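Local coordinates for protein uncharacterized tRNA/rRNA methyltransferase HI_0380 (PDB 3ILK) that probably methylates tRNA or rRNA using S-adenosyl-L-methionine, as a member of the TrmH family of SPOUT-type RNA methyltransferases, at residues R9-E14 with C37-K42; A27-G32 with A55-K60; R86-T91 with H129-I134; F187-R192 with M229-E234. All coordinates share one frame; numbering follows the deposited sequence.

Interaction 1. Residues R9-E14 with C37-K42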
loop_
_atom_site.group_PDB
_atom_site.type_symbol
_atom_site.label_atom_id
_atom_site.label_comp_id
_atom_site.label_asym_id
_atom_site.label_seq_id
_atom_site.Cartn_x
_atom_site.Cartn_y
_atom_site.Cartn_z
ATOM N N ARG A 9 -7.430 -4.435 -23.648
ATOM C CA ARG A 9 -7.812 -3.226 -24.371
ATOM C C ARG A 9 -8.610 -2.339 -23.440
ATOM O O ARG A 9 -9.651 -2.761 -22.919
ATOM C CB ARG A 9 -8.643 -3.595 -25.619
ATOM C CG ARG A 9 -9.078 -2.368 -26.497
ATOM C CD ARG A 9 -9.871 -2.789 -27.727
ATOM N NE ARG A 9 -9.171 -3.815 -28.521
ATOM C CZ ARG A 9 -9.735 -4.657 -29.388
ATOM N NH1 ARG A 9 -11.052 -4.648 -29.649
ATOM N NH2 ARG A 9 -8.959 -5.553 -29.989
ATOM N N ILE A 10 -8.178 -1.095 -23.300
ATOM C CA ILE A 10 -8.906 -0.078 -22.562
ATOM C C ILE A 10 -9.789 0.688 -23.560
ATOM O O ILE A 10 -9.289 1.264 -24.514
ATOM C CB ILE A 10 -7.909 0.881 -21.831
ATOM C CG1 ILE A 10 -7.064 0.123 -20.784
ATOM C CG2 ILE A 10 -8.619 2.111 -21.182
ATOM C CD1 ILE A 10 -7.851 -0.417 -19.603
ATOM N N VAL A 11 -11.104 0.664 -23.353
ATOM C CA VAL A 11 -12.000 1.355 -24.282
ATOM C C VAL A 11 -12.618 2.575 -23.612
ATOM O O VAL A 11 -13.193 2.467 -22.558
ATOM C CB VAL A 11 -13.146 0.424 -24.768
ATOM C CG1 VAL A 11 -14.070 1.213 -25.777
ATOM C CG2 VAL A 11 -12.556 -0.960 -25.336
ATOM N N LEU A 12 -12.535 3.738 -24.242
ATOM C CA LEU A 12 -13.164 4.923 -23.718
ATOM C C LEU A 12 -14.346 5.375 -24.619
ATOM O O LEU A 12 -14.155 5.818 -25.806
ATOM C CB LEU A 12 -12.133 6.064 -23.629
ATOM C CG LEU A 12 -10.748 5.804 -23.028
ATOM C CD1 LEU A 12 -9.905 7.140 -22.985
ATOM C CD2 LEU A 12 -10.810 5.169 -21.629
ATOM N N ILE A 13 -15.551 5.264 -24.042
ATOM C CA ILE A 13 -16.793 5.650 -24.737
ATOM C C ILE A 13 -17.026 7.144 -24.755
ATOM O O ILE A 13 -17.265 7.755 -23.713
ATOM C CB ILE A 13 -18.029 5.036 -24.102
ATOM C CG1 ILE A 13 -17.840 3.497 -23.875
ATOM C CG2 ILE A 13 -19.261 5.274 -24.973
ATOM C CD1 ILE A 13 -17.526 2.692 -25.144
ATOM N N GLU A 14 -17.038 7.698 -25.962
ATOM C CA GLU A 14 -17.362 9.124 -26.191
ATOM C C GLU A 14 -16.696 10.014 -25.209
ATOM O O GLU A 14 -17.358 10.548 -24.352
ATOM C CB GLU A 14 -18.872 9.374 -26.159
ATOM C CG GLU A 14 -19.603 8.494 -27.143
ATOM C CD GLU A 14 -21.104 8.693 -27.094
ATOM O OE1 GLU A 14 -21.585 9.766 -26.641
ATOM O OE2 GLU A 14 -21.812 7.818 -27.577
ATOM N N CYS A 37 -8.504 2.127 -27.068
ATOM C CA CYS A 37 -9.543 2.255 -28.083
ATOM C C CYS A 37 -10.561 3.330 -27.677
ATOM O O CYS A 37 -11.097 3.303 -26.544
ATOM C CB CYS A 37 -10.202 0.896 -28.257
ATOM S SG CYS A 37 -11.527 0.801 -29.459
ATOM N N LEU A 38 -10.780 4.286 -28.586
ATOM C CA LEU A 38 -11.773 5.368 -28.498
ATOM C C LEU A 38 -13.038 5.095 -29.350
ATOM O O LEU A 38 -12.915 4.714 -30.529
ATOM C CB LEU A 38 -11.120 6.692 -28.915
ATOM C CG LEU A 38 -9.708 7.001 -28.346
ATOM C CD1 LEU A 38 -9.207 8.373 -28.852
ATOM C CD2 LEU A 38 -9.721 6.949 -26.781
ATOM N N VAL A 39 -14.224 5.222 -28.726
ATOM C CA VAL A 39 -15.504 5.182 -29.445
ATOM C C VAL A 39 -15.976 6.599 -29.613
ATOM O O VAL A 39 -16.192 7.323 -28.621
ATOM C CB VAL A 39 -16.546 4.323 -28.752
ATOM C CG1 VAL A 39 -17.879 4.174 -29.587
ATOM C CG2 VAL A 39 -15.958 2.858 -28.428
ATOM N N SER A 40 -16.095 7.039 -30.867
ATOM C CA SER A 40 -16.640 8.368 -31.143
ATOM C C SER A 40 -16.142 9.418 -30.154
ATOM O O SER A 40 -16.953 10.016 -29.469
ATOM C CB SER A 40 -18.168 8.380 -31.052
ATOM O OG SER A 40 -18.688 7.620 -32.099
ATOM N N PRO A 41 -14.822 9.611 -30.063
ATOM C CA PRO A 41 -14.370 10.723 -29.271
ATOM C C PRO A 41 -14.906 11.976 -29.912
ATOM O O PRO A 41 -15.068 12.071 -31.158
ATOM C CB PRO A 41 -12.837 10.676 -29.420
ATOM C CG PRO A 41 -12.625 10.004 -30.744
ATOM C CD PRO A 41 -13.703 8.942 -30.758
ATOM N N LYS A 42 -15.181 12.949 -29.072
ATOM C CA LYS A 42 -15.693 14.221 -29.573
ATOM C C LYS A 42 -14.585 14.951 -30.294
ATOM O O LYS A 42 -14.796 15.690 -31.278
ATOM C CB LYS A 42 -16.183 15.014 -28.377
ATOM C CG LYS A 42 -16.726 16.393 -28.691
ATOM C CD LYS A 42 -17.339 16.957 -27.417
ATOM C CE LYS A 42 -18.171 18.201 -27.733
ATOM N NZ LYS A 42 -17.404 19.053 -28.658
HETATM O O HOH W 1 -14.005 8.157 -26.912
#
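Val11 and Val39 meet on one face of the sheet, their side chains crossing at a slant with Val11 CG1 3.6 Å from Val39 CG2. That same methyl, Val39 CG2, also receives Ile13 CD1 at 3.6 Å; here the two side chains run alongside each other in one direction, and one branch of Val39 is shared between two residues of the neighbouring strand. With CG1 of Val39 anti to the backbone N (chi1 -175°), CG2 is the branch left to face that strand. On the same side of the pairing, near the start of the strand, the aliphatic part of Arg9 reaches Cys37, CD to CB 3.7 Å, while its guanidinium turns to the backbone oxygens of Ala71 and Asp73. On the other face Leu12 and Leu38 run side by side in the same sense, CD1 of Leu12 against CD2 of Leu38, packed against Ala24 and Ile21 of helix 18-31. Four backbone bonds join the edges: Cys37 N to Ile10 O, Leu12 N to Cys37 O (2.7 Å), Val39 N to Leu12 O and Glu14 N to Val39 O, the last more bent at 139°. A water donates to both Leu12 O (2.6 Å) and Val39 O, so each carbonyl serves an amide as well as the water. Past the strand ends, Glu14 leaves to form a salt bridge with Arg115. This is the parallel pairing of a right-handed beta-alpha-beta unit, strand 8-13, helix 18-31, strand 35-39, in the SPOUT methyltransferase sheet; Ile13 lies beside Gly114, which by similarity probably binds S-adenosyl-L-methionine.

Interaction 2. Residues A27-G32 with A55-K60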
loop_
_atom_site.group_PDB
_atom_site.type_symbol
_atom_site.label_atom_id
_atom_site.label_comp_id
_atom_site.label_asym_id
_atom_site.label_seq_id
_atom_site.Cartn_x
_atom_site.Cartn_y
_atom_site.Cartn_z
ATOM N N ALA A 27 -2.177 7.653 -17.414
ATOM C CA ALA A 27 -2.521 6.683 -16.333
ATOM C C ALA A 27 -2.199 5.224 -16.717
ATOM O O ALA A 27 -1.511 4.511 -15.975
ATOM C CB ALA A 27 -4.016 6.805 -15.883
HETATM N N MSE A 28 -2.625 4.830 -17.896
HETATM C CA MSE A 28 -2.274 3.525 -18.449
HETATM C C MSE A 28 -0.757 3.235 -18.484
HETATM O O MSE A 28 -0.311 2.111 -18.089
HETATM C CB MSE A 28 -2.798 3.396 -19.886
HETATM C CG MSE A 28 -4.313 3.430 -20.014
HETATM SE SE MSE A 28 -4.965 3.476 -21.836
HETATM C CE MSE A 28 -4.169 1.939 -22.657
ATOM N N LYS A 29 0.010 4.164 -19.051
ATOM C CA LYS A 29 1.436 3.964 -19.185
ATOM C C LYS A 29 2.141 3.849 -17.826
ATOM O O LYS A 29 3.097 3.091 -17.709
ATOM C CB LYS A 29 2.095 5.058 -20.052
ATOM C CG LYS A 29 3.551 4.725 -20.481
ATOM C CD LYS A 29 4.077 5.733 -21.442
ATOM C CE LYS A 29 5.470 5.360 -21.961
ATOM N NZ LYS A 29 5.883 6.321 -22.988
ATOM N N THR A 30 1.684 4.580 -16.808
ATOM C CA THR A 30 2.319 4.488 -15.494
ATOM C C THR A 30 2.187 3.058 -14.982
ATOM O O THR A 30 2.926 2.672 -14.113
ATOM C CB THR A 30 1.690 5.439 -14.410
ATOM O OG1 THR A 30 0.313 5.099 -14.191
ATOM C CG2 THR A 30 1.766 6.874 -14.816
HETATM N N MSE A 31 1.224 2.287 -15.506
HETATM C CA MSE A 31 0.971 0.933 -14.985
HETATM C C MSE A 31 1.327 -0.159 -15.976
HETATM O O MSE A 31 1.227 -1.349 -15.660
HETATM C CB MSE A 31 -0.480 0.765 -14.495
HETATM C CG MSE A 31 -0.816 1.654 -13.320
HETATM SE SE MSE A 31 0.209 1.255 -11.712
HETATM C CE MSE A 31 0.752 3.038 -11.187
ATOM N N GLY A 32 1.789 0.210 -17.159
ATOM C CA GLY A 32 2.229 -0.826 -18.109
ATOM C C GLY A 32 1.181 -1.230 -19.156
ATOM O O GLY A 32 1.421 -2.179 -19.921
ATOM N N ALA A 55 3.275 9.882 -22.840
ATOM C CA ALA A 55 2.539 8.710 -23.263
ATOM C C ALA A 55 1.935 8.901 -24.660
ATOM O O ALA A 55 0.866 8.345 -24.985
ATOM C CB ALA A 55 1.463 8.369 -22.245
ATOM N N GLU A 56 2.601 9.669 -25.509
ATOM C CA GLU A 56 2.076 9.926 -26.846
ATOM C C GLU A 56 1.901 8.651 -27.669
ATOM O O GLU A 56 0.978 8.560 -28.484
ATOM C CB GLU A 56 2.961 10.895 -27.626
ATOM C CG GLU A 56 2.947 12.340 -27.126
ATOM C CD GLU A 56 3.894 12.573 -25.949
ATOM O OE1 GLU A 56 4.459 11.593 -25.419
ATOM O OE2 GLU A 56 4.087 13.749 -25.556
ATOM N N ASN A 57 2.800 7.688 -27.479
ATOM C CA ASN A 57 2.767 6.463 -28.262
ATOM C C ASN A 57 1.394 5.802 -28.149
ATOM O O ASN A 57 0.819 5.305 -29.162
ATOM C CB ASN A 57 3.882 5.496 -27.827
ATOM C CG ASN A 57 3.755 5.060 -26.340
ATOM O OD1 ASN A 57 3.768 5.892 -25.398
ATOM N ND2 ASN A 57 3.630 3.749 -26.130
ATOM N N ILE A 58 0.861 5.816 -26.922
ATOM C CA ILE A 58 -0.449 5.190 -26.628
ATOM C C ILE A 58 -1.571 5.908 -27.387
ATOM O O ILE A 58 -2.391 5.259 -28.006
ATOM C CB ILE A 58 -0.684 5.059 -25.088
ATOM C CG1 ILE A 58 0.384 4.126 -24.472
ATOM C CG2 ILE A 58 -2.141 4.658 -24.781
ATOM C CD1 ILE A 58 0.441 4.057 -22.909
ATOM N N VAL A 59 -1.538 7.246 -27.401
ATOM C CA VAL A 59 -2.500 8.061 -28.138
ATOM C C VAL A 59 -2.373 7.867 -29.655
ATOM O O VAL A 59 -3.407 7.753 -30.349
ATOM C CB VAL A 59 -2.317 9.555 -27.798
ATOM C CG1 VAL A 59 -3.306 10.464 -28.603
ATOM C CG2 VAL A 59 -2.430 9.775 -26.314
ATOM N N LYS A 60 -1.130 7.781 -30.162
ATOM C CA LYS A 60 -0.889 7.552 -31.616
ATOM C C LYS A 60 -1.457 6.227 -32.070
ATOM O O LYS A 60 -2.086 6.113 -33.143
ATOM C CB LYS A 60 0.634 7.553 -31.943
ATOM C CG LYS A 60 1.345 8.900 -31.862
ATOM C CD LYS A 60 2.848 8.687 -32.202
ATOM C CE LYS A 60 3.635 9.964 -32.044
ATOM N NZ LYS A 60 5.113 9.798 -32.268
#
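Lys29 reaches Ala55 and Asn57 with an extended chain. Its first torsion sets CG anti to the backbone N (chi1 -167°), and the extended torsions beyond carry CD, CE and NZ outward past Ala55 to Asn57. CD packs 3.8 Å from Ala55 CB. The main polar partner of NZ is Gly54 O, just before the N-cap residue Ala55; NZ also donates to Asn57 OD1 at 3.2 Å, from above the amide carbonyl plane, 43° out of it. Within the SPOUT fold the contact sets the C-terminal end of helix 18-31, which finishes in a Schellman motif at Gly32, against the start of helix 56-61, the short segments crossing at 118°. Ile58 comes at a slant to Lys29 and presses CD1 onto CB at 3.4 Å, tighter than usual for two carbons. Its other branch, CG2, lies 4.0 Å from CE of Met28, a selenomethionine whose chain bends at its last torsion to bring that methyl round. Met28 and Ile58 both lean on Leu36 of strand 35-39. Lys29 O accepts a bond from Asn137 of the second subunit, and Tyr140 of that subunit packs on Lys29.

Interaction 3. Residues R86-T91 with H129-I134. With EDO (1,2-ethanediol), chain D.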
loop_
_atom_site.group_PDB
_atom_site.type_symbol
_atom_site.label_atom_id
_atom_site.label_comp_id
_atom_site.label_asym_id
_atom_site.label_seq_id
_atom_site.Cartn_x
_atom_site.Cartn_y
_atom_site.Cartn_z
ATOM N N ARG A 86 -28.869 -1.557 -9.005
ATOM C CA ARG A 86 -29.480 -2.741 -8.399
ATOM C C ARG A 86 -29.819 -3.874 -9.399
ATOM O O ARG A 86 -29.699 -5.039 -9.040
ATOM C CB ARG A 86 -30.658 -2.381 -7.486
ATOM C CG ARG A 86 -31.912 -1.866 -8.208
ATOM C CD ARG A 86 -33.051 -1.548 -7.268
ATOM N NE ARG A 86 -34.144 -0.949 -8.033
ATOM C CZ ARG A 86 -35.418 -0.880 -7.652
ATOM N NH1 ARG A 86 -36.327 -0.314 -8.459
ATOM N NH2 ARG A 86 -35.789 -1.378 -6.476
ATOM N N HIS A 87 -30.202 -3.557 -10.647
ATOM C CA HIS A 87 -30.527 -4.634 -11.603
ATOM C C HIS A 87 -29.297 -5.439 -12.124
ATOM O O HIS A 87 -29.449 -6.456 -12.812
ATOM C CB HIS A 87 -31.344 -4.087 -12.787
ATOM C CG HIS A 87 -30.506 -3.464 -13.863
ATOM N ND1 HIS A 87 -29.931 -2.221 -13.734
ATOM C CD2 HIS A 87 -30.206 -3.887 -15.113
ATOM C CE1 HIS A 87 -29.288 -1.913 -14.848
ATOM N NE2 HIS A 87 -29.460 -2.900 -15.712
ATOM N N LEU A 88 -28.101 -4.972 -11.773
ATOM C CA LEU A 88 -26.836 -5.611 -12.158
ATOM C C LEU A 88 -26.201 -6.382 -11.044
ATOM O O LEU A 88 -25.037 -6.810 -11.158
ATOM C CB LEU A 88 -25.839 -4.558 -12.600
ATOM C CG LEU A 88 -26.284 -3.772 -13.845
ATOM C CD1 LEU A 88 -25.227 -2.750 -14.151
ATOM C CD2 LEU A 88 -26.488 -4.738 -14.996
ATOM N N GLN A 89 -26.950 -6.514 -9.956
ATOM C CA GLN A 89 -26.433 -7.060 -8.713
ATOM C C GLN A 89 -25.747 -8.411 -8.917
ATOM O O GLN A 89 -24.839 -8.766 -8.190
ATOM C CB GLN A 89 -27.573 -7.208 -7.712
ATOM C CG GLN A 89 -27.231 -6.731 -6.317
ATOM C CD GLN A 89 -27.351 -7.823 -5.246
ATOM O OE1 GLN A 89 -26.490 -7.931 -4.348
ATOM N NE2 GLN A 89 -28.415 -8.633 -5.325
ATOM N N ASN A 90 -26.189 -9.175 -9.906
ATOM C CA ASN A 90 -25.665 -10.543 -10.092
ATOM C C ASN A 90 -24.231 -10.531 -10.638
ATOM O O ASN A 90 -23.494 -11.495 -10.482
ATOM C CB ASN A 90 -26.536 -11.298 -11.081
ATOM C CG ASN A 90 -27.921 -11.556 -10.555
ATOM O OD1 ASN A 90 -28.130 -11.796 -9.343
ATOM N ND2 ASN A 90 -28.893 -11.536 -11.461
ATOM N N THR A 91 -23.840 -9.420 -11.272
ATOM C CA THR A 91 -22.597 -9.383 -12.045
ATOM C C THR A 91 -21.726 -8.191 -11.717
ATOM O O THR A 91 -20.735 -7.968 -12.400
ATOM C CB THR A 91 -22.882 -9.280 -13.568
ATOM O OG1 THR A 91 -23.713 -8.128 -13.825
ATOM C CG2 THR A 91 -23.557 -10.585 -14.136
ATOM N N HIS A 129 -19.721 -8.926 -19.496
ATOM C CA HIS A 129 -19.879 -10.188 -18.712
ATOM C C HIS A 129 -19.924 -9.761 -17.241
ATOM O O HIS A 129 -20.665 -10.333 -16.459
ATOM C CB HIS A 129 -18.711 -11.120 -18.989
ATOM C CG HIS A 129 -18.646 -11.557 -20.421
ATOM N ND1 HIS A 129 -19.314 -12.679 -20.895
ATOM C CD2 HIS A 129 -18.060 -10.984 -21.499
ATOM C CE1 HIS A 129 -19.121 -12.784 -22.199
ATOM N NE2 HIS A 129 -18.367 -11.771 -22.590
ATOM N N TYR A 130 -19.192 -8.690 -16.895
ATOM C CA TYR A 130 -19.191 -8.241 -15.504
ATOM C C TYR A 130 -19.239 -6.736 -15.505
ATOM O O TYR A 130 -18.935 -6.085 -16.540
ATOM C CB TYR A 130 -18.010 -8.792 -14.616
ATOM C CG TYR A 130 -17.943 -10.318 -14.547
ATOM C CD1 TYR A 130 -17.165 -11.018 -15.465
ATOM C CD2 TYR A 130 -18.660 -11.052 -13.573
ATOM C CE1 TYR A 130 -17.094 -12.407 -15.443
ATOM C CE2 TYR A 130 -18.607 -12.463 -13.539
ATOM C CZ TYR A 130 -17.819 -13.122 -14.477
ATOM O OH TYR A 130 -17.719 -14.484 -14.475
ATOM N N HIS A 131 -19.705 -6.185 -14.390
ATOM C CA HIS A 131 -19.868 -4.726 -14.301
ATOM C C HIS A 131 -19.056 -4.241 -13.152
ATOM O O HIS A 131 -19.227 -4.724 -12.023
ATOM C CB HIS A 131 -21.325 -4.363 -14.163
ATOM C CG HIS A 131 -22.159 -4.922 -15.280
ATOM N ND1 HIS A 131 -22.767 -6.158 -15.207
ATOM C CD2 HIS A 131 -22.378 -4.477 -16.529
ATOM C CE1 HIS A 131 -23.373 -6.418 -16.348
ATOM N NE2 HIS A 131 -23.153 -5.411 -17.168
ATOM N N LEU A 132 -18.180 -3.268 -13.446
ATOM C CA LEU A 132 -17.111 -2.886 -12.538
ATOM C C LEU A 132 -17.464 -1.617 -11.799
ATOM O O LEU A 132 -17.663 -0.571 -12.411
ATOM C CB LEU A 132 -15.791 -2.760 -13.305
ATOM C CG LEU A 132 -14.562 -2.276 -12.492
ATOM C CD1 LEU A 132 -14.315 -3.251 -11.378
ATOM C CD2 LEU A 132 -13.302 -2.157 -13.398
ATOM N N ASN A 133 -17.584 -1.716 -10.477
ATOM C CA ASN A 133 -17.919 -0.527 -9.721
ATOM C C ASN A 133 -16.781 -0.237 -8.775
ATOM O O ASN A 133 -16.286 -1.151 -8.083
ATOM C CB ASN A 133 -19.234 -0.706 -8.937
ATOM C CG ASN A 133 -19.538 0.492 -8.060
ATOM O OD1 ASN A 133 -19.351 0.449 -6.846
ATOM N ND2 ASN A 133 -19.951 1.579 -8.677
ATOM N N ILE A 134 -16.406 1.032 -8.684
ATOM C CA ILE A 134 -15.297 1.407 -7.831
ATOM C C ILE A 134 -15.854 1.892 -6.501
ATOM O O ILE A 134 -16.551 2.928 -6.465
ATOM C CB ILE A 134 -14.439 2.517 -8.471
ATOM C CG1 ILE A 134 -13.899 2.083 -9.847
ATOM C CG2 ILE A 134 -13.285 2.883 -7.526
ATOM C CD1 ILE A 134 -13.030 3.162 -10.602
HETATM C C1 EDO D . -17.556 2.888 -11.774
HETATM O O1 EDO D . -17.564 3.007 -10.350
HETATM C C2 EDO D . -17.818 4.261 -12.386
HETATM O O2 EDO D . -16.566 4.794 -12.862
#
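Thr91 OG1 and His131 ND1 lie 2.6 Å apart in a hydrogen bond at the edge of the imidazole, in its plane; either atom could be the donor. Thr91 OG1 sits between its backbone N and carbonyl carbon (chi1 56°), which leaves CG2 to turn to His129 O. Leu88 completes the tight half: its side chain crosses that of His131 at about a right angle, and CD2 lies over one ring face, 4.0 Å from the centroid and 17° off the normal, a CH-pi contact offset toward the rim. The backbone closes the same corner, His131 N donating to Thr91 O at 2.9 Å with an N-H...O angle of 166°. The rest is looser. Tyr130, only partly buried like Thr91, brings its ring edge toward Thr91 O and makes a cation-pi contact with Lys101, and His129 is exposed to solvent. Beyond the touching residues, Ile134 N donates to O1 of a 1,2-ethanediol, probably from the crystallisation liquor, at 2.8 Å; Ile134 is, by similarity, probably part of the S-adenosyl-L-methionine site, and Ser82 of the same predicted site borders His131. With both ring nitrogens bonded and a leucine over one face, the imidazole is fixed in rotation: the ND1 bond, with the backbone bond from His131 N, ties the turn before strand 92-93 to strand 130-132, while NE2 reaches Leu125 O of helix 122-126.

Interaction 4. Residues F187-R192 with M229-E234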
loop_
_atom_site.group_PDB
_atom_site.type_symbol
_atom_site.label_atom_id
_atom_site.label_comp_id
_atom_site.label_asym_id
_atom_site.label_seq_id
_atom_site.Cartn_x
_atom_site.Cartn_y
_atom_site.Cartn_z
ATOM N N PHE A 187 14.439 -26.295 23.512
ATOM C CA PHE A 187 13.592 -26.046 24.679
ATOM C C PHE A 187 14.366 -26.392 25.941
ATOM O O PHE A 187 14.437 -25.574 26.839
ATOM C CB PHE A 187 12.246 -26.787 24.616
ATOM C CG PHE A 187 11.350 -26.344 23.492
ATOM C CD1 PHE A 187 11.068 -24.979 23.291
ATOM C CD2 PHE A 187 10.748 -27.286 22.666
ATOM C CE1 PHE A 187 10.226 -24.572 22.255
ATOM C CE2 PHE A 187 9.913 -26.899 21.631
ATOM C CZ PHE A 187 9.658 -25.546 21.413
ATOM N N ASP A 188 14.982 -27.577 25.996
ATOM C CA ASP A 188 15.868 -27.911 27.121
ATOM C C ASP A 188 16.978 -26.881 27.354
ATOM O O ASP A 188 17.303 -26.567 28.497
ATOM C CB ASP A 188 16.434 -29.325 26.952
ATOM C CG ASP A 188 15.336 -30.346 26.830
ATOM O OD1 ASP A 188 15.595 -31.591 26.769
ATOM O OD2 ASP A 188 14.175 -29.874 26.825
ATOM N N TYR A 189 17.518 -26.334 26.270
ATOM C CA TYR A 189 18.557 -25.318 26.327
ATOM C C TYR A 189 18.020 -23.989 26.920
ATOM O O TYR A 189 18.632 -23.441 27.825
ATOM C CB TYR A 189 19.174 -25.135 24.927
ATOM C CG TYR A 189 20.474 -24.310 24.824
ATOM C CD1 TYR A 189 21.264 -24.024 25.948
ATOM C CD2 TYR A 189 20.937 -23.887 23.571
ATOM C CE1 TYR A 189 22.459 -23.342 25.830
ATOM C CE2 TYR A 189 22.132 -23.152 23.430
ATOM C CZ TYR A 189 22.888 -22.890 24.566
ATOM O OH TYR A 189 24.074 -22.192 24.449
ATOM N N THR A 190 16.901 -23.476 26.393
ATOM C CA THR A 190 16.174 -22.343 26.989
ATOM C C THR A 190 15.925 -22.573 28.502
ATOM O O THR A 190 16.229 -21.700 29.328
ATOM C CB THR A 190 14.822 -22.109 26.267
ATOM O OG1 THR A 190 15.044 -21.840 24.873
ATOM C CG2 THR A 190 14.032 -20.958 26.904
ATOM N N GLU A 191 15.393 -23.748 28.851
ATOM C CA GLU A 191 15.097 -24.096 30.255
ATOM C C GLU A 191 16.316 -24.031 31.159
ATOM O O GLU A 191 16.329 -23.278 32.145
ATOM C CB GLU A 191 14.543 -25.505 30.398
ATOM C CG GLU A 191 13.459 -25.911 29.430
ATOM C CD GLU A 191 12.887 -27.282 29.752
ATOM O OE1 GLU A 191 12.806 -27.629 30.960
ATOM O OE2 GLU A 191 12.517 -28.009 28.793
ATOM N N ARG A 192 17.312 -24.863 30.845
ATOM C CA ARG A 192 18.587 -24.844 31.555
ATOM C C ARG A 192 19.133 -23.415 31.767
ATOM O O ARG A 192 19.477 -23.033 32.893
ATOM C CB ARG A 192 19.636 -25.710 30.849
ATOM C CG ARG A 192 20.955 -25.722 31.631
ATOM C CD ARG A 192 21.993 -26.654 31.068
ATOM N NE ARG A 192 22.885 -25.974 30.134
ATOM C CZ ARG A 192 22.981 -26.288 28.850
ATOM N NH1 ARG A 192 22.236 -27.271 28.357
ATOM N NH2 ARG A 192 23.827 -25.631 28.065
HETATM N N MSE A 229 21.330 -16.819 20.309
HETATM C CA MSE A 229 21.099 -15.944 21.474
HETATM C C MSE A 229 21.366 -16.716 22.803
HETATM O O MSE A 229 22.071 -16.223 23.675
HETATM C CB MSE A 229 19.697 -15.324 21.433
HETATM C CG MSE A 229 19.465 -14.467 20.163
HETATM SE SE MSE A 229 17.603 -14.011 19.705
HETATM C CE MSE A 229 17.498 -12.284 20.637
ATOM N N LEU A 230 20.827 -17.917 22.944
ATOM C CA LEU A 230 21.100 -18.731 24.152
ATOM C C LEU A 230 22.594 -18.982 24.433
ATOM O O LEU A 230 23.024 -18.982 25.600
ATOM C CB LEU A 230 20.351 -20.060 24.109
ATOM C CG LEU A 230 18.831 -19.961 24.099
ATOM C CD1 LEU A 230 18.243 -21.334 23.797
ATOM C CD2 LEU A 230 18.287 -19.405 25.402
ATOM N N SER A 231 23.363 -19.190 23.360
ATOM C CA SER A 231 24.810 -19.329 23.455
ATOM C C SER A 231 25.436 -18.012 23.851
ATOM O O SER A 231 26.376 -17.978 24.650
ATOM C CB SER A 231 25.382 -19.816 22.137
ATOM O OG SER A 231 24.670 -20.994 21.763
ATOM N N ALA A 232 24.912 -16.925 23.301
ATOM C CA ALA A 232 25.387 -15.601 23.683
ATOM C C ALA A 232 25.213 -15.369 25.203
ATOM O O ALA A 232 26.178 -15.037 25.884
ATOM C CB ALA A 232 24.728 -14.540 22.844
ATOM N N VAL A 233 24.008 -15.589 25.724
ATOM C CA VAL A 233 23.716 -15.547 27.171
ATOM C C VAL A 233 24.580 -16.544 28.000
ATOM O O VAL A 233 25.091 -16.184 29.077
ATOM C CB VAL A 233 22.186 -15.798 27.445
ATOM C CG1 VAL A 233 21.864 -15.740 28.947
ATOM C CG2 VAL A 233 21.343 -14.761 26.706
ATOM N N GLU A 234 24.751 -17.769 27.485
ATOM C CA GLU A 234 25.558 -18.783 28.150
ATOM C C GLU A 234 27.004 -18.356 28.390
ATOM O O GLU A 234 27.521 -18.504 29.499
ATOM C CB GLU A 234 25.522 -20.121 27.391
ATOM C CG GLU A 234 26.184 -21.250 28.176
ATOM C CD GLU A 234 26.017 -22.640 27.557
ATOM O OE1 GLU A 234 25.938 -22.787 26.309
ATOM O OE2 GLU A 234 25.981 -23.599 28.347
#
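The Tyr189 hydroxyl donates a hydrogen bond to Glu234, OH to OE1 2.7 Å, the oxygen being met from above the carboxylate plane, 42° out of it. The two side chains cross at about a right angle, with ring and carboxylate 55° apart. Over one face of the ring lies CB of Leu230, 3.6 Å from CE2 and 3.8 Å from the centroid, displaced toward the rim; the Tyr189 and Leu230 side chains pass antiparallel, each reaching toward the other's helix. Glu234 uses its other oxygen for a salt bridge, Arg192 NH2 to OE2 3.0 Å, approaching in the guanidinium plane but above that of the carboxylate. Each carboxylate oxygen thus has its own partner. Farther along, CD1 of Leu230 closes on Thr190 OG1 at 3.4 Å, while that hydroxyl bonds back to Phe186 O and Ser231 OG does likewise to Asn227 O. The axes of the two short helical segments come within 10.4 Å, inclined at 29°. Helix 180-197 packs its far side on helix 204-216 through Phe187, which meets Tyr214 edge-to-face, and helix 220-240 carries Met229, Ala232 and Val233 to Tyr194 and Phe199 of the second subunit.

From the N terminus, interaction 1 closes the loop between strands 8-13 and 35-39 around helix 18-31. Interaction 2 crosses it: residues 27-32 fall inside that loop and 55-60 beyond it, and the two contacts touch where Ile10 CG1 meets Met28 CE at 3.9 Å. Interaction 3 follows in series and joins the turn before strand 92-93 to strand 130-132 on the same sheet, its centre about 21 Å from that of interaction 1. Interaction 4 comes last, closing the span that holds helix 204-216 by joining helices 180-197 and 220-240, with centres about 59 Å from interactions 2 and 3 and about 68 Å from interaction 1. Interactions 2 and 4 both adjoin the second subunit.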